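Side-chain contacts in Afp3 (Serratia entomophila, PDB 6RBN), which probably forms part of the contractile sheath that surrounds the inner tube of the anti-feeding prophage, a phage-tail-like injection system: residues S52-D55 / Y56-L59; L131-A134 / D135-G138; A187-V190 / N191-P195; T376-R379 / V380-A383. All blocks are in the same frame, centred on the assembly; numbering follows the deposited sequence.

Contact 1 of 4, residues S52-D55 / Y56-L59; sequences SWLD and YTIL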
loop_
_atom_site.group_PDB
_atom_site.type_symbol
_atom_site.label_atom_id
_atom_site.label_comp_id
_atom_site.label_asym_id
_atom_site.label_seq_id
_atom_site.Cartn_x
_atom_site.Cartn_y
_atom_site.Cartn_z
ATOM N N SER D 52 51.579 22.964 34.023
ATOM C CA SER D 52 52.337 23.599 32.956
ATOM C C SER D 52 53.579 24.228 33.563
ATOM O O SER D 52 53.802 24.164 34.772
ATOM C CB SER D 52 51.491 24.638 32.219
ATOM O OG SER D 52 51.154 25.716 33.070
ATOM N N TRP D 53 54.399 24.848 32.711
ATOM C CA TRP D 53 55.577 25.549 33.210
ATOM C C TRP D 53 55.188 26.817 33.961
ATOM O O TRP D 53 55.904 27.256 34.866
ATOM C CB TRP D 53 56.526 25.874 32.059
ATOM C CG TRP D 53 57.739 26.622 32.495
ATOM C CD1 TRP D 53 57.989 27.946 32.315
ATOM C CD2 TRP D 53 58.853 26.101 33.224
ATOM N NE1 TRP D 53 59.197 28.279 32.868
ATOM C CE2 TRP D 53 59.748 27.163 33.433
ATOM C CE3 TRP D 53 59.185 24.836 33.710
ATOM C CZ2 TRP D 53 60.951 27.003 34.109
ATOM C CZ3 TRP D 53 60.379 24.677 34.378
ATOM C CH2 TRP D 53 61.246 25.752 34.572
ATOM N N LEU D 54 54.048 27.410 33.602
ATOM C CA LEU D 54 53.554 28.582 34.314
ATOM C C LEU D 54 53.143 28.232 35.741
ATOM O O LEU D 54 53.241 29.067 36.644
ATOM C CB LEU D 54 52.376 29.186 33.554
ATOM C CG LEU D 54 51.841 30.553 33.969
ATOM C CD1 LEU D 54 52.967 31.495 34.352
ATOM C CD2 LEU D 54 51.065 31.137 32.831
ATOM N N ASP D 55 52.676 27.001 35.960
ATOM C CA ASP D 55 52.334 26.574 37.311
ATOM C C ASP D 55 53.584 26.341 38.147
ATOM O O ASP D 55 53.553 26.471 39.374
ATOM C CB ASP D 55 51.478 25.311 37.265
ATOM C CG ASP D 55 50.092 25.566 36.713
ATOM O OD1 ASP D 55 49.590 26.701 36.861
ATOM O OD2 ASP D 55 49.496 24.632 36.135
ATOM N N TYR D 56 54.697 25.990 37.499
ATOM C CA TYR D 56 55.942 25.779 38.228
ATOM C C TYR D 56 56.533 27.096 38.709
ATOM O O TYR D 56 57.087 27.169 39.810
ATOM C CB TYR D 56 56.946 25.033 37.351
ATOM C CG TYR D 56 58.270 24.777 38.031
ATOM C CD1 TYR D 56 58.388 23.813 39.019
ATOM C CD2 TYR D 56 59.402 25.499 37.680
ATOM C CE1 TYR D 56 59.595 23.576 39.638
ATOM C CE2 TYR D 56 60.610 25.269 38.298
ATOM C CZ TYR D 56 60.699 24.307 39.275
ATOM O OH TYR D 56 61.903 24.074 39.891
ATOM N N THR D 57 56.427 28.150 37.897
ATOM C CA THR D 57 57.025 29.427 38.263
ATOM C C THR D 57 56.260 30.135 39.371
ATOM O O THR D 57 56.828 31.005 40.038
ATOM C CB THR D 57 57.115 30.337 37.043
ATOM O OG1 THR D 57 55.799 30.584 36.534
ATOM C CG2 THR D 57 57.952 29.687 35.963
ATOM N N ILE D 58 54.994 29.787 39.584
ATOM C CA ILE D 58 54.219 30.419 40.644
ATOM C C ILE D 58 54.399 29.676 41.960
ATOM O O ILE D 58 54.563 30.293 43.018
ATOM C CB ILE D 58 52.740 30.501 40.222
ATOM C CG1 ILE D 58 52.602 31.382 38.986
ATOM C CG2 ILE D 58 51.874 31.047 41.343
ATOM C CD1 ILE D 58 51.244 31.325 38.363
ATOM N N LEU D 59 54.398 28.345 41.917
ATOM C CA LEU D 59 54.471 27.561 43.144
ATOM C C LEU D 59 55.907 27.402 43.625
ATOM O O LEU D 59 56.180 27.492 44.827
ATOM C CB LEU D 59 53.824 26.195 42.927
ATOM C CG LEU D 59 52.324 26.232 42.648
ATOM C CD1 LEU D 59 51.814 24.847 42.322
ATOM C CD2 LEU D 59 51.585 26.805 43.834
#

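Contact 2 of 4, residues L131-A134 / D135-G138; sequences LEKA and DDNG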
loop_
_atom_site.group_PDB
_atom_site.type_symbol
_atom_site.label_atom_id
_atom_site.label_comp_id
_atom_site.label_asym_id
_atom_site.label_seq_id
_atom_site.Cartn_x
_atom_site.Cartn_y
_atom_site.Cartn_z
ATOM N N LEU D 131 62.405 16.911 47.634
ATOM C CA LEU D 131 63.136 16.135 48.626
ATOM C C LEU D 131 64.550 16.690 48.677
ATOM O O LEU D 131 65.322 16.507 47.730
ATOM C CB LEU D 131 63.099 14.648 48.259
ATOM C CG LEU D 131 63.550 13.506 49.170
ATOM C CD1 LEU D 131 65.022 13.225 49.041
ATOM C CD2 LEU D 131 63.195 13.818 50.611
ATOM N N GLU D 132 64.887 17.366 49.778
ATOM C CA GLU D 132 66.024 18.286 49.784
ATOM C C GLU D 132 67.364 17.563 49.849
ATOM O O GLU D 132 68.183 17.671 48.932
ATOM C CB GLU D 132 65.892 19.270 50.950
ATOM C CG GLU D 132 67.006 20.303 51.015
ATOM C CD GLU D 132 66.981 21.289 49.858
ATOM O OE1 GLU D 132 65.889 21.555 49.312
ATOM O OE2 GLU D 132 68.060 21.798 49.491
ATOM N N LYS D 133 67.622 16.837 50.928
ATOM C CA LYS D 133 68.871 16.105 51.071
ATOM C C LYS D 133 68.586 14.617 50.946
ATOM O O LYS D 133 67.434 14.193 50.990
ATOM C CB LYS D 133 69.565 16.426 52.400
ATOM C CG LYS D 133 68.857 15.923 53.640
ATOM C CD LYS D 133 69.596 16.389 54.886
ATOM C CE LYS D 133 68.924 15.906 56.158
ATOM N NZ LYS D 133 69.047 14.433 56.311
ATOM N N ALA D 134 69.641 13.824 50.765
ATOM C CA ALA D 134 69.449 12.419 50.420
ATOM C C ALA D 134 69.199 11.557 51.651
ATOM O O ALA D 134 68.312 10.696 51.643
ATOM C CB ALA D 134 70.657 11.901 49.644
ATOM N N ASP D 135 69.965 11.773 52.718
ATOM C CA ASP D 135 70.032 10.818 53.821
ATOM C C ASP D 135 68.880 10.922 54.816
ATOM O O ASP D 135 68.930 10.233 55.840
ATOM C CB ASP D 135 71.369 10.973 54.548
ATOM C CG ASP D 135 71.632 12.399 55.004
ATOM O OD1 ASP D 135 70.835 13.299 54.674
ATOM O OD2 ASP D 135 72.646 12.619 55.695
ATOM N N ASP D 136 67.858 11.744 54.574
ATOM C CA ASP D 136 66.710 11.797 55.481
ATOM C C ASP D 136 65.771 10.628 55.178
ATOM O O ASP D 136 64.884 10.677 54.323
ATOM C CB ASP D 136 66.019 13.163 55.415
ATOM C CG ASP D 136 65.691 13.607 54.001
ATOM O OD1 ASP D 136 66.040 12.891 53.046
ATOM O OD2 ASP D 136 65.086 14.688 53.846
ATOM N N ASN D 137 65.955 9.546 55.931
ATOM C CA ASN D 137 65.195 8.318 55.736
ATOM C C ASN D 137 63.762 8.409 56.252
ATOM O O ASN D 137 63.015 7.434 56.137
ATOM C CB ASN D 137 65.917 7.148 56.404
ATOM C CG ASN D 137 67.271 6.875 55.783
ATOM O OD1 ASN D 137 68.305 7.033 56.430
ATOM N ND2 ASN D 137 67.272 6.472 54.519
ATOM N N GLY D 138 63.367 9.545 56.818
ATOM C CA GLY D 138 61.994 9.801 57.178
ATOM C C GLY D 138 61.085 10.008 55.980
ATOM O O GLY D 138 60.150 9.231 55.759
#

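Contact 3 of 4, residues A187-V190 / N191-P195; sequences ADSV and NGDAP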
loop_
_atom_site.group_PDB
_atom_site.type_symbol
_atom_site.label_atom_id
_atom_site.label_comp_id
_atom_site.label_asym_id
_atom_site.label_seq_id
_atom_site.Cartn_x
_atom_site.Cartn_y
_atom_site.Cartn_z
ATOM N N ALA D 187 65.469 4.659 35.460
ATOM C CA ALA D 187 66.730 4.803 36.163
ATOM C C ALA D 187 67.808 5.321 35.220
ATOM O O ALA D 187 67.614 5.435 34.009
ATOM C CB ALA D 187 67.152 3.473 36.784
ATOM N N ASP D 188 68.964 5.637 35.796
ATOM C CA ASP D 188 70.077 6.203 35.050
ATOM C C ASP D 188 71.356 5.487 35.440
ATOM O O ASP D 188 71.666 5.369 36.627
ATOM C CB ASP D 188 70.217 7.695 35.330
ATOM C CG ASP D 188 69.094 8.494 34.745
ATOM O OD1 ASP D 188 68.615 8.138 33.652
ATOM O OD2 ASP D 188 68.644 9.456 35.396
ATOM N N SER D 189 72.095 5.022 34.443
ATOM C CA SER D 189 73.357 4.366 34.721
ATOM C C SER D 189 74.408 5.399 35.107
ATOM O O SER D 189 74.290 6.590 34.811
ATOM C CB SER D 189 73.820 3.564 33.509
ATOM O OG SER D 189 75.039 2.906 33.789
ATOM N N VAL D 190 75.444 4.928 35.786
ATOM C CA VAL D 190 76.523 5.788 36.252
ATOM C C VAL D 190 77.761 5.639 35.384
ATOM O O VAL D 190 78.321 6.628 34.911
ATOM C CB VAL D 190 76.834 5.487 37.733
ATOM C CG1 VAL D 190 77.929 6.405 38.240
ATOM C CG2 VAL D 190 75.578 5.615 38.560
ATOM N N ASN D 191 78.203 4.401 35.161
ATOM C CA ASN D 191 79.339 4.153 34.283
ATOM C C ASN D 191 79.086 2.996 33.320
ATOM O O ASN D 191 80.040 2.465 32.741
ATOM C CB ASN D 191 80.614 3.912 35.103
ATOM C CG ASN D 191 80.457 2.807 36.138
ATOM O OD1 ASN D 191 79.420 2.157 36.230
ATOM N ND2 ASN D 191 81.504 2.594 36.928
ATOM N N GLY D 192 77.832 2.591 33.131
ATOM C CA GLY D 192 77.526 1.587 32.134
ATOM C C GLY D 192 76.892 0.331 32.688
ATOM O O GLY D 192 77.015 -0.743 32.092
ATOM N N ASP D 193 76.210 0.445 33.825
ATOM C CA ASP D 193 75.551 -0.706 34.421
ATOM C C ASP D 193 74.337 -0.245 35.212
ATOM O O ASP D 193 74.167 0.946 35.483
ATOM C CB ASP D 193 76.519 -1.515 35.297
ATOM C CG ASP D 193 77.202 -0.673 36.359
ATOM O OD1 ASP D 193 77.024 0.562 36.381
ATOM O OD2 ASP D 193 77.931 -1.258 37.187
ATOM N N ALA D 194 73.493 -1.208 35.570
ATOM C CA ALA D 194 72.297 -0.921 36.342
ATOM C C ALA D 194 72.674 -0.461 37.752
ATOM O O ALA D 194 73.682 -0.902 38.304
ATOM C CB ALA D 194 71.410 -2.160 36.415
ATOM N N PRO D 195 71.870 0.428 38.362
ATOM C CA PRO D 195 72.231 0.954 39.689
ATOM C C PRO D 195 72.019 -0.006 40.855
ATOM O O PRO D 195 72.160 0.404 42.011
ATOM C CB PRO D 195 71.331 2.187 39.826
ATOM C CG PRO D 195 70.180 1.912 38.945
ATOM C CD PRO D 195 70.724 1.152 37.783
#

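Contact 4 of 4, residues T376-R379 / V380-A383; sequences TWKR and VQTA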
loop_
_atom_site.group_PDB
_atom_site.type_symbol
_atom_site.label_atom_id
_atom_site.label_comp_id
_atom_site.label_asym_id
_atom_site.label_seq_id
_atom_site.Cartn_x
_atom_site.Cartn_y
_atom_site.Cartn_z
ATOM N N THR D 376 26.000 -9.952 35.883
ATOM C CA THR D 376 27.092 -9.009 36.081
ATOM C C THR D 376 28.365 -9.481 35.390
ATOM O O THR D 376 29.114 -8.661 34.851
ATOM C CB THR D 376 27.327 -8.804 37.580
ATOM O OG1 THR D 376 26.105 -8.383 38.195
ATOM C CG2 THR D 376 28.372 -7.741 37.845
ATOM N N TRP D 377 28.592 -10.795 35.350
ATOM C CA TRP D 377 29.800 -11.348 34.746
ATOM C C TRP D 377 29.826 -11.125 33.243
ATOM O O TRP D 377 30.904 -11.015 32.653
ATOM C CB TRP D 377 29.889 -12.844 35.039
ATOM C CG TRP D 377 29.941 -13.180 36.484
ATOM C CD1 TRP D 377 30.240 -12.344 37.515
ATOM C CD2 TRP D 377 29.602 -14.434 37.072
ATOM N NE1 TRP D 377 30.147 -13.010 38.705
ATOM C CE2 TRP D 377 29.751 -14.297 38.461
ATOM C CE3 TRP D 377 29.202 -15.670 36.554
ATOM C CZ2 TRP D 377 29.515 -15.343 39.337
ATOM C CZ3 TRP D 377 28.968 -16.705 37.428
ATOM C CH2 TRP D 377 29.126 -16.537 38.802
ATOM N N LYS D 378 28.655 -11.059 32.609
ATOM C CA LYS D 378 28.585 -10.747 31.191
ATOM C C LYS D 378 28.696 -9.252 30.932
ATOM O O LYS D 378 29.155 -8.847 29.861
ATOM C CB LYS D 378 27.285 -11.282 30.594
ATOM C CG LYS D 378 27.030 -12.782 30.747
ATOM C CD LYS D 378 27.908 -13.665 29.870
ATOM C CE LYS D 378 29.027 -14.335 30.657
ATOM N NZ LYS D 378 29.808 -15.289 29.833
ATOM N N ARG D 379 28.269 -8.420 31.885
ATOM C CA ARG D 379 28.463 -6.980 31.751
ATOM C C ARG D 379 29.923 -6.602 31.914
ATOM O O ARG D 379 30.371 -5.596 31.353
ATOM C CB ARG D 379 27.615 -6.228 32.772
ATOM C CG ARG D 379 26.126 -6.307 32.528
ATOM C CD ARG D 379 25.344 -5.620 33.637
ATOM N NE ARG D 379 25.541 -4.175 33.647
ATOM C CZ ARG D 379 26.203 -3.514 34.590
ATOM N NH1 ARG D 379 26.742 -4.169 35.608
ATOM N NH2 ARG D 379 26.330 -2.197 34.515
ATOM N N VAL D 380 30.674 -7.386 32.682
ATOM C CA VAL D 380 32.097 -7.139 32.861
ATOM C C VAL D 380 32.890 -7.685 31.677
ATOM O O VAL D 380 33.867 -7.072 31.234
ATOM C CB VAL D 380 32.542 -7.740 34.207
ATOM C CG1 VAL D 380 34.014 -7.664 34.375
ATOM C CG2 VAL D 380 31.895 -6.987 35.345
ATOM N N GLN D 381 32.453 -8.818 31.122
ATOM C CA GLN D 381 33.126 -9.410 29.969
ATOM C C GLN D 381 32.994 -8.533 28.730
ATOM O O GLN D 381 33.938 -8.418 27.942
ATOM C CB GLN D 381 32.557 -10.800 29.695
ATOM C CG GLN D 381 33.229 -11.534 28.559
ATOM C CD GLN D 381 32.648 -12.902 28.324
ATOM O OE1 GLN D 381 31.703 -13.306 28.992
ATOM N NE2 GLN D 381 33.208 -13.625 27.367
ATOM N N THR D 382 31.845 -7.883 28.556
ATOM C CA THR D 382 31.634 -7.036 27.389
ATOM C C THR D 382 32.406 -5.728 27.509
ATOM O O THR D 382 32.909 -5.201 26.510
ATOM C CB THR D 382 30.139 -6.779 27.216
ATOM O OG1 THR D 382 29.454 -8.034 27.146
ATOM C CG2 THR D 382 29.843 -6.016 25.945
ATOM N N ALA D 383 32.536 -5.206 28.731
ATOM C CA ALA D 383 33.285 -3.972 28.940
ATOM C C ALA D 383 34.774 -4.162 28.692
ATOM O O ALA D 383 35.462 -3.210 28.311
ATOM C CB ALA D 383 33.050 -3.449 30.354
#

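Contact 1 of 4, residues S52-D55 / Y56-L59
The indole of W53 meets Y56 and T57, three and four places on in the same helix. On the tight side, T57 CG2 lies over one face of the indole and makes a CH-pi contact 4.0 Å from the centroid of the five-membered ring. The Y56 ring meets the other half of the indole, with Y56 CD2 3.5 Å from W53 CZ3 and the two planes turned 32° apart, an oblique aromatic pair. Both aromatic side chains leave the backbone with CG anti to N (chi1 179° for W53, 180° for Y56), which sends them out on one flank. Large aromatics suit that flank because it is buried: S112 of helix 111-120 touches both. The looser side carries L54, T57 OG1 and I58. Here T57 OG1 donates to L54 O at 3.0 Å, approaching from above the carbonyl plane, so threonine satisfies its hydroxyl within the helix while its methyl serves the indole. L54 CD1 and I58 CD1 are 4.4 Å apart, a slack apolar touch. The backbone bonds start weakly, Y56 N reaching S52 O at 3.4 Å, and become straighter at L59 N to D55 O. These contacts run the length of helix 53-59, a short surface helix whose aromatic flank packs on helix 111-120 while L54 and I58 meet M319 and T320 of the Afp2 chain.

Contact 2 of 4, residues L131-A134 / D135-G138
The carboxylates of D135 and D136 are the flat groups of this turn, and the side chain of K133 reaches both residues. Over one face of the D135 carboxylate comes K133 NZ, which forms a salt bridge to D135 OD1 at 2.7 Å. The ammonium stands well above the plane, 52° out of it, and D135 OD2 remains 4.1 Å from K133 NZ, so the grip rests on one oxygen. The methylenes of the lysine run beside that same oxygen, with K133 CD 3.3 Å from D135 OD1. Round the D136 carboxylate lie K133 CG and L131 CD2, the latter 3.8 Å from D136 OD2, but D136 OD1 also comes 2.8 Å from K133 O, two acceptors with no bond between them. K133 NZ sits 3.4 Å from D136 CB but 4.7 Å from D136 OD2, too far for a second salt bridge, though the positive charge may still partly offset the charge of D136. Lysine suits this place because its chain is long enough to span the turn; it runs extended and then bends at its last torsion (chi4 69°), which swings NZ over D135. Aspartate, with its short stem, keeps the partner carboxylate close to the backbone on this mostly exposed surface. L131, by contrast, is buried and anchors the loop: its backbone pairs with A34, and its carbonyl accepts a bond from Y165 OH of helix 163-172. The whole turn thus carries the chain from the end of strand 127-130 into the short helix 137-141.

Contact 3 of 4, residues A187-V190 / N191-P195
The loop that leaves strand 185-188, which pairs in parallel with strand 204-207, curls back around the side chain of S189, which meets G192 and D193. Serine fits here because one small hydroxyl can both give and receive. S189 OG donates to D193 O at 2.7 Å and accepts from G192 N at 2.9 Å, the latter bond bent to 138° at the hydrogen. D193 O is approached from outside its carbonyl plane. With OG trans to the backbone N (chi1 -179°), the hydroxyl is aimed into the bend, where its two bonds hold the loop together. S189 is buried and also packs on V206 of the neighbouring strand, whereas V190 and N191 stand on the exposed outer side of the loop. G192 allows the sharp reversal: with phi at 119°, a side chain would run into the carbonyl oxygen of N191, so a residue with no CB belongs at this corner. D188 turns its carboxylate the other way, bonding through OD1 to S271 OG rather than to the loop. Further along, P195 closes the bend against the start of the segment. Its rigid ring needs no polar partner and packs well against a small apolar side chain, and both it and A187 touch Y170 of helix 163-172. The bend brings P195 CG back to within 4.0 Å of A187 CB.

Contact 4 of 4, residues T376-R379 / V380-A383
K378 lies alongside Q381, both side chains pointing the same way across one turn of helix 374-392 in the sheath C-terminal domain. K378 NZ donates to Q381 OE1 at 2.9 Å, meeting the amide oxygen in its own carbonyl plane, with a C=O...N angle of 154°. Glutamine runs fully extended, whereas the lysine bends at chi2 and chi3 to bring its end level with the amide. The glutamine amide offers the lysine a neutral acceptor one turn on, three residues away. Both residues also pack on the Afp1 chain: K378 on A149 and Q381 on Q147.

V380 belongs to a different flank. This branched, apolar residue fits the buried surface against M426 and I428 of strand 425-432; its CG2 comes 3.3 Å from T376 O and 4.4 Å from T376 CG2. Threonine suits this place because its methyl faces V380 while its hydroxyl OG1 is bonded to P371 O.

The backbone bonds from V380 N to T376 O and from Q381 N to W377 O continue the helix. T382 adds a hydroxyl to this ladder: K378 O accepts from both T382 N, at 3.1 Å, and T382 OG1, which lies 2.8 Å away and nearly in line with the carbonyl.

How the contacts relate
From the N terminus the four contacts come in series; none nests in another or crosses it, and each spans a single turn or loop instead of bringing distant parts together. Contact 1 shapes helix 53-59, which reaches the Afp2 chain. Contact 2 closes the turn between strand 127-130 and helix 137-141; its nearest atoms are about 11 Å from those of contact 1. Contact 3 folds the loop after strand 185-188, and both it and contact 2 lean on helix 163-172. Contact 4 lies in helix 374-392, facing the Afp1 chain. Contacts 3 and 4 sit on opposite sides of the chain's centre, their own centres about 45 Å apart.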